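Local coordinates for DUF4442 domain-containing protein (Pseudomonas aeruginosa, PDB 1SH8) that is of unknown function but is probably a thioesterase of the hotdog-fold superfamily, at residues T59-P64 and M85-R90; L129-E132 and V136-E139. All coordinates share one frame; numbering follows the deposited sequence.

Interaction 1. Residues T59-P64 and M85-R90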
loop_
_atom_site.group_PDB
_atom_site.type_symbol
_atom_site.label_atom_id
_atom_site.label_comp_id
_atom_site.label_asym_id
_atom_site.label_seq_id
_atom_site.Cartn_x
_atom_site.Cartn_y
_atom_site.Cartn_z
ATOM N N THR A 59 1.064 1.098 -4.464
ATOM C CA THR A 59 0.032 1.206 -5.483
ATOM C C THR A 59 0.526 0.656 -6.820
ATOM O O THR A 59 -0.191 -0.082 -7.499
ATOM C CB THR A 59 -0.430 2.670 -5.626
ATOM O OG1 THR A 59 -1.004 3.098 -4.385
ATOM C CG2 THR A 59 -1.480 2.805 -6.717
ATOM N N LEU A 60 1.758 0.996 -7.187
ATOM C CA LEU A 60 2.328 0.509 -8.440
ATOM C C LEU A 60 2.453 -1.014 -8.437
ATOM O O LEU A 60 2.147 -1.670 -9.429
ATOM C CB LEU A 60 3.713 1.122 -8.668
ATOM C CG LEU A 60 4.439 0.612 -9.920
ATOM C CD1 LEU A 60 3.632 0.982 -11.161
ATOM C CD2 LEU A 60 5.833 1.213 -9.988
ATOM N N ALA A 61 2.907 -1.565 -7.313
ATOM C CA ALA A 61 3.097 -3.010 -7.184
ATOM C C ALA A 61 1.793 -3.795 -7.075
ATOM O O ALA A 61 1.716 -4.942 -7.510
ATOM C CB ALA A 61 3.973 -3.305 -5.969
ATOM N N GLU A 62 0.768 -3.169 -6.504
ATOM C CA GLU A 62 -0.525 -3.817 -6.294
ATOM C C GLU A 62 -1.467 -3.826 -7.506
ATOM O O GLU A 62 -2.161 -4.819 -7.760
ATOM C CB GLU A 62 -1.228 -3.134 -5.106
ATOM C CG GLU A 62 -2.488 -3.818 -4.564
ATOM C CD GLU A 62 -3.729 -3.657 -5.443
ATOM O OE1 GLU A 62 -3.892 -2.606 -6.104
ATOM O OE2 GLU A 62 -4.564 -4.590 -5.446
ATOM N N LEU A 63 -1.484 -2.722 -8.251
ATOM C CA LEU A 63 -2.393 -2.579 -9.385
ATOM C C LEU A 63 -2.311 -3.635 -10.491
ATOM O O LEU A 63 -3.315 -3.907 -11.152
ATOM C CB LEU A 63 -2.262 -1.177 -9.989
ATOM C CG LEU A 63 -3.539 -0.695 -10.680
ATOM C CD1 LEU A 63 -4.638 -0.525 -9.644
ATOM C CD2 LEU A 63 -3.277 0.625 -11.387
ATOM N N PRO A 64 -1.126 -4.235 -10.723
ATOM C CA PRO A 64 -1.067 -5.250 -11.784
ATOM C C PRO A 64 -2.106 -6.361 -11.620
ATOM O O PRO A 64 -2.534 -6.964 -12.601
ATOM C CB PRO A 64 0.365 -5.764 -11.685
ATOM C CG PRO A 64 1.118 -4.513 -11.339
ATOM C CD PRO A 64 0.232 -3.889 -10.261
ATOM N N MET A 85 -0.540 -9.039 0.802
ATOM C CA MET A 85 0.591 -8.609 0.005
ATOM C C MET A 85 1.751 -8.167 0.876
ATOM O O MET A 85 1.560 -7.527 1.912
ATOM C CB MET A 85 0.153 -7.456 -0.906
ATOM C CG MET A 85 1.227 -6.905 -1.839
ATOM S SD MET A 85 0.555 -5.701 -3.046
ATOM C CE MET A 85 -0.783 -6.509 -3.641
ATOM N N THR A 86 2.949 -8.538 0.442
ATOM C CA THR A 86 4.180 -8.173 1.116
ATOM C C THR A 86 4.958 -7.308 0.137
ATOM O O THR A 86 5.066 -7.652 -1.042
ATOM C CB THR A 86 5.018 -9.419 1.460
ATOM O OG1 THR A 86 4.323 -10.202 2.438
ATOM C CG2 THR A 86 6.391 -9.015 2.007
ATOM N N LEU A 87 5.475 -6.180 0.621
ATOM C CA LEU A 87 6.263 -5.264 -0.207
ATOM C C LEU A 87 7.610 -5.065 0.482
ATOM O O LEU A 87 7.660 -4.599 1.617
ATOM C CB LEU A 87 5.550 -3.914 -0.351
ATOM C CG LEU A 87 6.255 -2.849 -1.204
ATOM C CD1 LEU A 87 6.453 -3.360 -2.632
ATOM C CD2 LEU A 87 5.433 -1.566 -1.210
ATOM N N ARG A 88 8.692 -5.438 -0.195
ATOM C CA ARG A 88 10.033 -5.313 0.371
ATOM C C ARG A 88 10.769 -4.157 -0.298
ATOM O O ARG A 88 10.883 -4.104 -1.520
ATOM C CB ARG A 88 10.809 -6.622 0.171
ATOM C CG ARG A 88 10.065 -7.873 0.645
ATOM C CD ARG A 88 10.874 -9.142 0.380
ATOM N NE ARG A 88 10.028 -10.336 0.313
ATOM C CZ ARG A 88 9.547 -10.991 1.368
ATOM N NH1 ARG A 88 9.824 -10.590 2.600
ATOM N NH2 ARG A 88 8.768 -12.052 1.184
ATOM N N PHE A 89 11.268 -3.230 0.511
ATOM C CA PHE A 89 11.969 -2.060 -0.002
ATOM C C PHE A 89 13.465 -2.339 -0.082
ATOM O O PHE A 89 14.100 -2.670 0.925
ATOM C CB PHE A 89 11.672 -0.869 0.914
ATOM C CG PHE A 89 10.196 -0.594 1.076
ATOM C CD1 PHE A 89 9.482 0.070 0.078
ATOM C CD2 PHE A 89 9.510 -1.034 2.209
ATOM C CE1 PHE A 89 8.103 0.291 0.207
ATOM C CE2 PHE A 89 8.130 -0.820 2.349
ATOM C CZ PHE A 89 7.427 -0.154 1.342
ATOM N N ARG A 90 14.022 -2.204 -1.285
ATOM C CA ARG A 90 15.435 -2.483 -1.518
ATOM C C ARG A 90 16.338 -1.257 -1.538
ATOM O O ARG A 90 17.446 -1.288 -0.997
ATOM C CB ARG A 90 15.600 -3.246 -2.831
ATOM C CG ARG A 90 14.757 -4.509 -2.926
ATOM C CD ARG A 90 14.906 -5.401 -1.692
ATOM N NE ARG A 90 14.428 -6.750 -1.978
ATOM C CZ ARG A 90 14.265 -7.702 -1.068
ATOM N NH1 ARG A 90 14.532 -7.464 0.213
ATOM N NH2 ARG A 90 13.860 -8.906 -1.446
#
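Glu62 and Met85 meet without any stacking of flat groups, because the glutamate offers the aliphatic carbons behind its carboxylate rather than a face or edge of it. Along the strand, aliphatic carbons lie over guanidinium faces instead: Thr86 CG2 sits 3.7 Å above the centre of one face of the Arg88 guanidinium, and Arg88 CB covers the Arg90 guanidinium in the same way. Between helix 54-62 and strand 78-89 the packing is carried by Met85 and the Glu62 stem, with Ala61 and Leu87 beside them. Met85 runs out almost straight (chi1 -179°) and bends only at its last torsion, chi3 -48°, which brings its methyl CE to within 3.3 Å of Glu62 CG, a tight fit; the two side chains cross at about a right angle. Beside this pair, the methyl CB of Ala61 meets Leu87 CD1 at 4.2 Å. Alanine suits a helix face lying close to a sheet, and leucine and methionine reach up to it from the strand. Phe58, one turn earlier in the helix, also packs on Met85 and Leu87. Wrapping a sheet around a helix in this manner is characteristic of the hotdog fold. The carboxylate itself turns to the dimer interface, where Glu62 OE1 bonds to Tyr53 OH of the second subunit. The chemistry is thus divided: the glutamate stem is packed against sulfur and methyl, while its OE1 finds a partner across the interface.

Interaction 2. Residues L129-E132 and V136-E139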
loop_
_atom_site.group_PDB
_atom_site.type_symbol
_atom_site.label_atom_id
_atom_site.label_comp_id
_atom_site.label_asym_id
_atom_site.label_seq_id
_atom_site.Cartn_x
_atom_site.Cartn_y
_atom_site.Cartn_z
ATOM N N LEU A 129 9.931 -3.897 -8.941
ATOM C CA LEU A 129 9.712 -2.526 -9.386
ATOM C C LEU A 129 11.106 -2.011 -9.707
ATOM O O LEU A 129 12.031 -2.182 -8.913
ATOM C CB LEU A 129 9.073 -1.688 -8.274
ATOM C CG LEU A 129 7.546 -1.775 -8.139
ATOM C CD1 LEU A 129 7.091 -3.225 -8.019
ATOM C CD2 LEU A 129 7.121 -0.954 -6.922
ATOM N N THR A 130 11.261 -1.381 -10.866
ATOM C CA THR A 130 12.572 -0.900 -11.276
ATOM C C THR A 130 12.601 0.577 -11.627
ATOM O O THR A 130 11.588 1.145 -12.033
ATOM C CB THR A 130 13.075 -1.697 -12.504
ATOM O OG1 THR A 130 12.167 -1.513 -13.602
ATOM C CG2 THR A 130 13.154 -3.185 -12.176
ATOM N N ASP A 131 13.763 1.203 -11.465
ATOM C CA ASP A 131 13.888 2.608 -11.827
ATOM C C ASP A 131 14.389 2.719 -13.272
ATOM O O ASP A 131 14.557 1.707 -13.956
ATOM C CB ASP A 131 14.810 3.362 -10.857
ATOM C CG ASP A 131 16.241 2.869 -10.883
ATOM O OD1 ASP A 131 16.664 2.243 -11.880
ATOM O OD2 ASP A 131 16.955 3.136 -9.892
ATOM N N GLU A 132 14.622 3.945 -13.734
ATOM C CA GLU A 132 15.055 4.185 -15.109
ATOM C C GLU A 132 16.356 3.507 -15.537
ATOM O O GLU A 132 16.628 3.388 -16.734
ATOM C CB GLU A 132 15.132 5.695 -15.354
ATOM C CG GLU A 132 13.746 6.346 -15.401
ATOM C CD GLU A 132 13.796 7.865 -15.375
ATOM O OE1 GLU A 132 14.630 8.441 -16.111
ATOM O OE2 GLU A 132 12.995 8.480 -14.627
ATOM N N VAL A 136 16.460 -2.607 -9.172
ATOM C CA VAL A 136 15.287 -3.080 -8.449
ATOM C C VAL A 136 15.156 -2.281 -7.155
ATOM O O VAL A 136 15.974 -2.417 -6.246
ATOM C CB VAL A 136 15.418 -4.584 -8.140
ATOM C CG1 VAL A 136 14.239 -5.059 -7.301
ATOM C CG2 VAL A 136 15.481 -5.361 -9.448
ATOM N N VAL A 137 14.129 -1.440 -7.075
ATOM C CA VAL A 137 13.941 -0.609 -5.895
ATOM C C VAL A 137 13.046 -1.241 -4.833
ATOM O O VAL A 137 13.124 -0.887 -3.656
ATOM C CB VAL A 137 13.372 0.779 -6.283
ATOM C CG1 VAL A 137 14.320 1.475 -7.260
ATOM C CG2 VAL A 137 11.975 0.631 -6.893
ATOM N N ALA A 138 12.198 -2.173 -5.255
ATOM C CA ALA A 138 11.287 -2.860 -4.345
ATOM C C ALA A 138 10.807 -4.142 -5.009
ATOM O O ALA A 138 10.814 -4.255 -6.233
ATOM C CB ALA A 138 10.097 -1.965 -4.015
ATOM N N GLU A 139 10.398 -5.106 -4.193
ATOM C CA GLU A 139 9.904 -6.380 -4.692
ATOM C C GLU A 139 8.667 -6.762 -3.895
ATOM O O GLU A 139 8.647 -6.638 -2.670
ATOM C CB GLU A 139 10.996 -7.448 -4.558
ATOM C CG GLU A 139 12.209 -7.150 -5.426
ATOM C CD GLU A 139 13.286 -8.213 -5.333
ATOM O OE1 GLU A 139 13.993 -8.265 -4.302
ATOM O OE2 GLU A 139 13.424 -9.000 -6.296
#
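Leu129 O is gripped by two neighbouring residues of the facing strand. Val137 N lies 2.9 Å from Leu129 O and donates a somewhat bent hydrogen bond to it, and the CA-H of Val136 adds a weaker contact, with Val136 CA 3.4 Å from Leu129 O. The return bond, from Leu129 N to Ala138 O, is also 2.9 Å but nearly straight at 174°. Leu129 and Ala138 therefore form an antiparallel hydrogen-bonded pair, whereas Thr130 lies against Val136 in a non-hydrogen-bonded one. The one-residue shift between these pairs is a beta bulge, with Val137 as the extra residue; its psi of -23° departs from the extended form and lets the chain take up the additional length. The bulge brings Val137 beside Leu129 as well: Leu129 CB touches Val137 CG2 at 4.0 Å. With Val137 CG1 anti to the carbonyl carbon (chi1 -58°), CG2 falls between the backbone N and that carbon, which places Val137 CG2 3.5 Å from Leu129 O. Leu129 CD2 approaches the methyl of Ala138 on the face turned to helix 54-62, where the leucine also packs on Leu57, Leu60 and Ala61. Large and small residues thus share the buried side. On the other face, Thr130 CG2 and Val136 CG2 meet at 4.2 Å, a pairing of branched residues well suited to strands. Asp131 lays its CB 4.1 Å from Val137 CG1, while its OD1 accepts bonds from Gln133 N, closing an Asx turn, and from Glu135 N. This helps organise the connection of the hairpin. Two backbone hydrogen bonds hold the strands together at the bulge, and beyond it a carboxylate takes over as acceptor for turn amides, while Val137 CG2 probably helps to screen the bond at Leu129 O from water.

With centres about 10 Å apart, the two contacts share one antiparallel sheet, in which strand 136-148 lies between strands 78-89 and 120-130. The strand of interaction 1 joins the hairpin of interaction 2 directly: Arg88 N lies 2.8 Å from Glu139 O, a probable hydrogen bond, and Arg90 NE forms a salt bridge of 2.8 Å to Glu139 OE1. Helix 54-62 is common ground too, supplying one side of interaction 1 and lying against interaction 2. They differ in their surroundings: interaction 1 reaches the second subunit, whose strand extends the sheet across the interface, whereas interaction 2 touches no other chain of the assembly and completes the hairpin end.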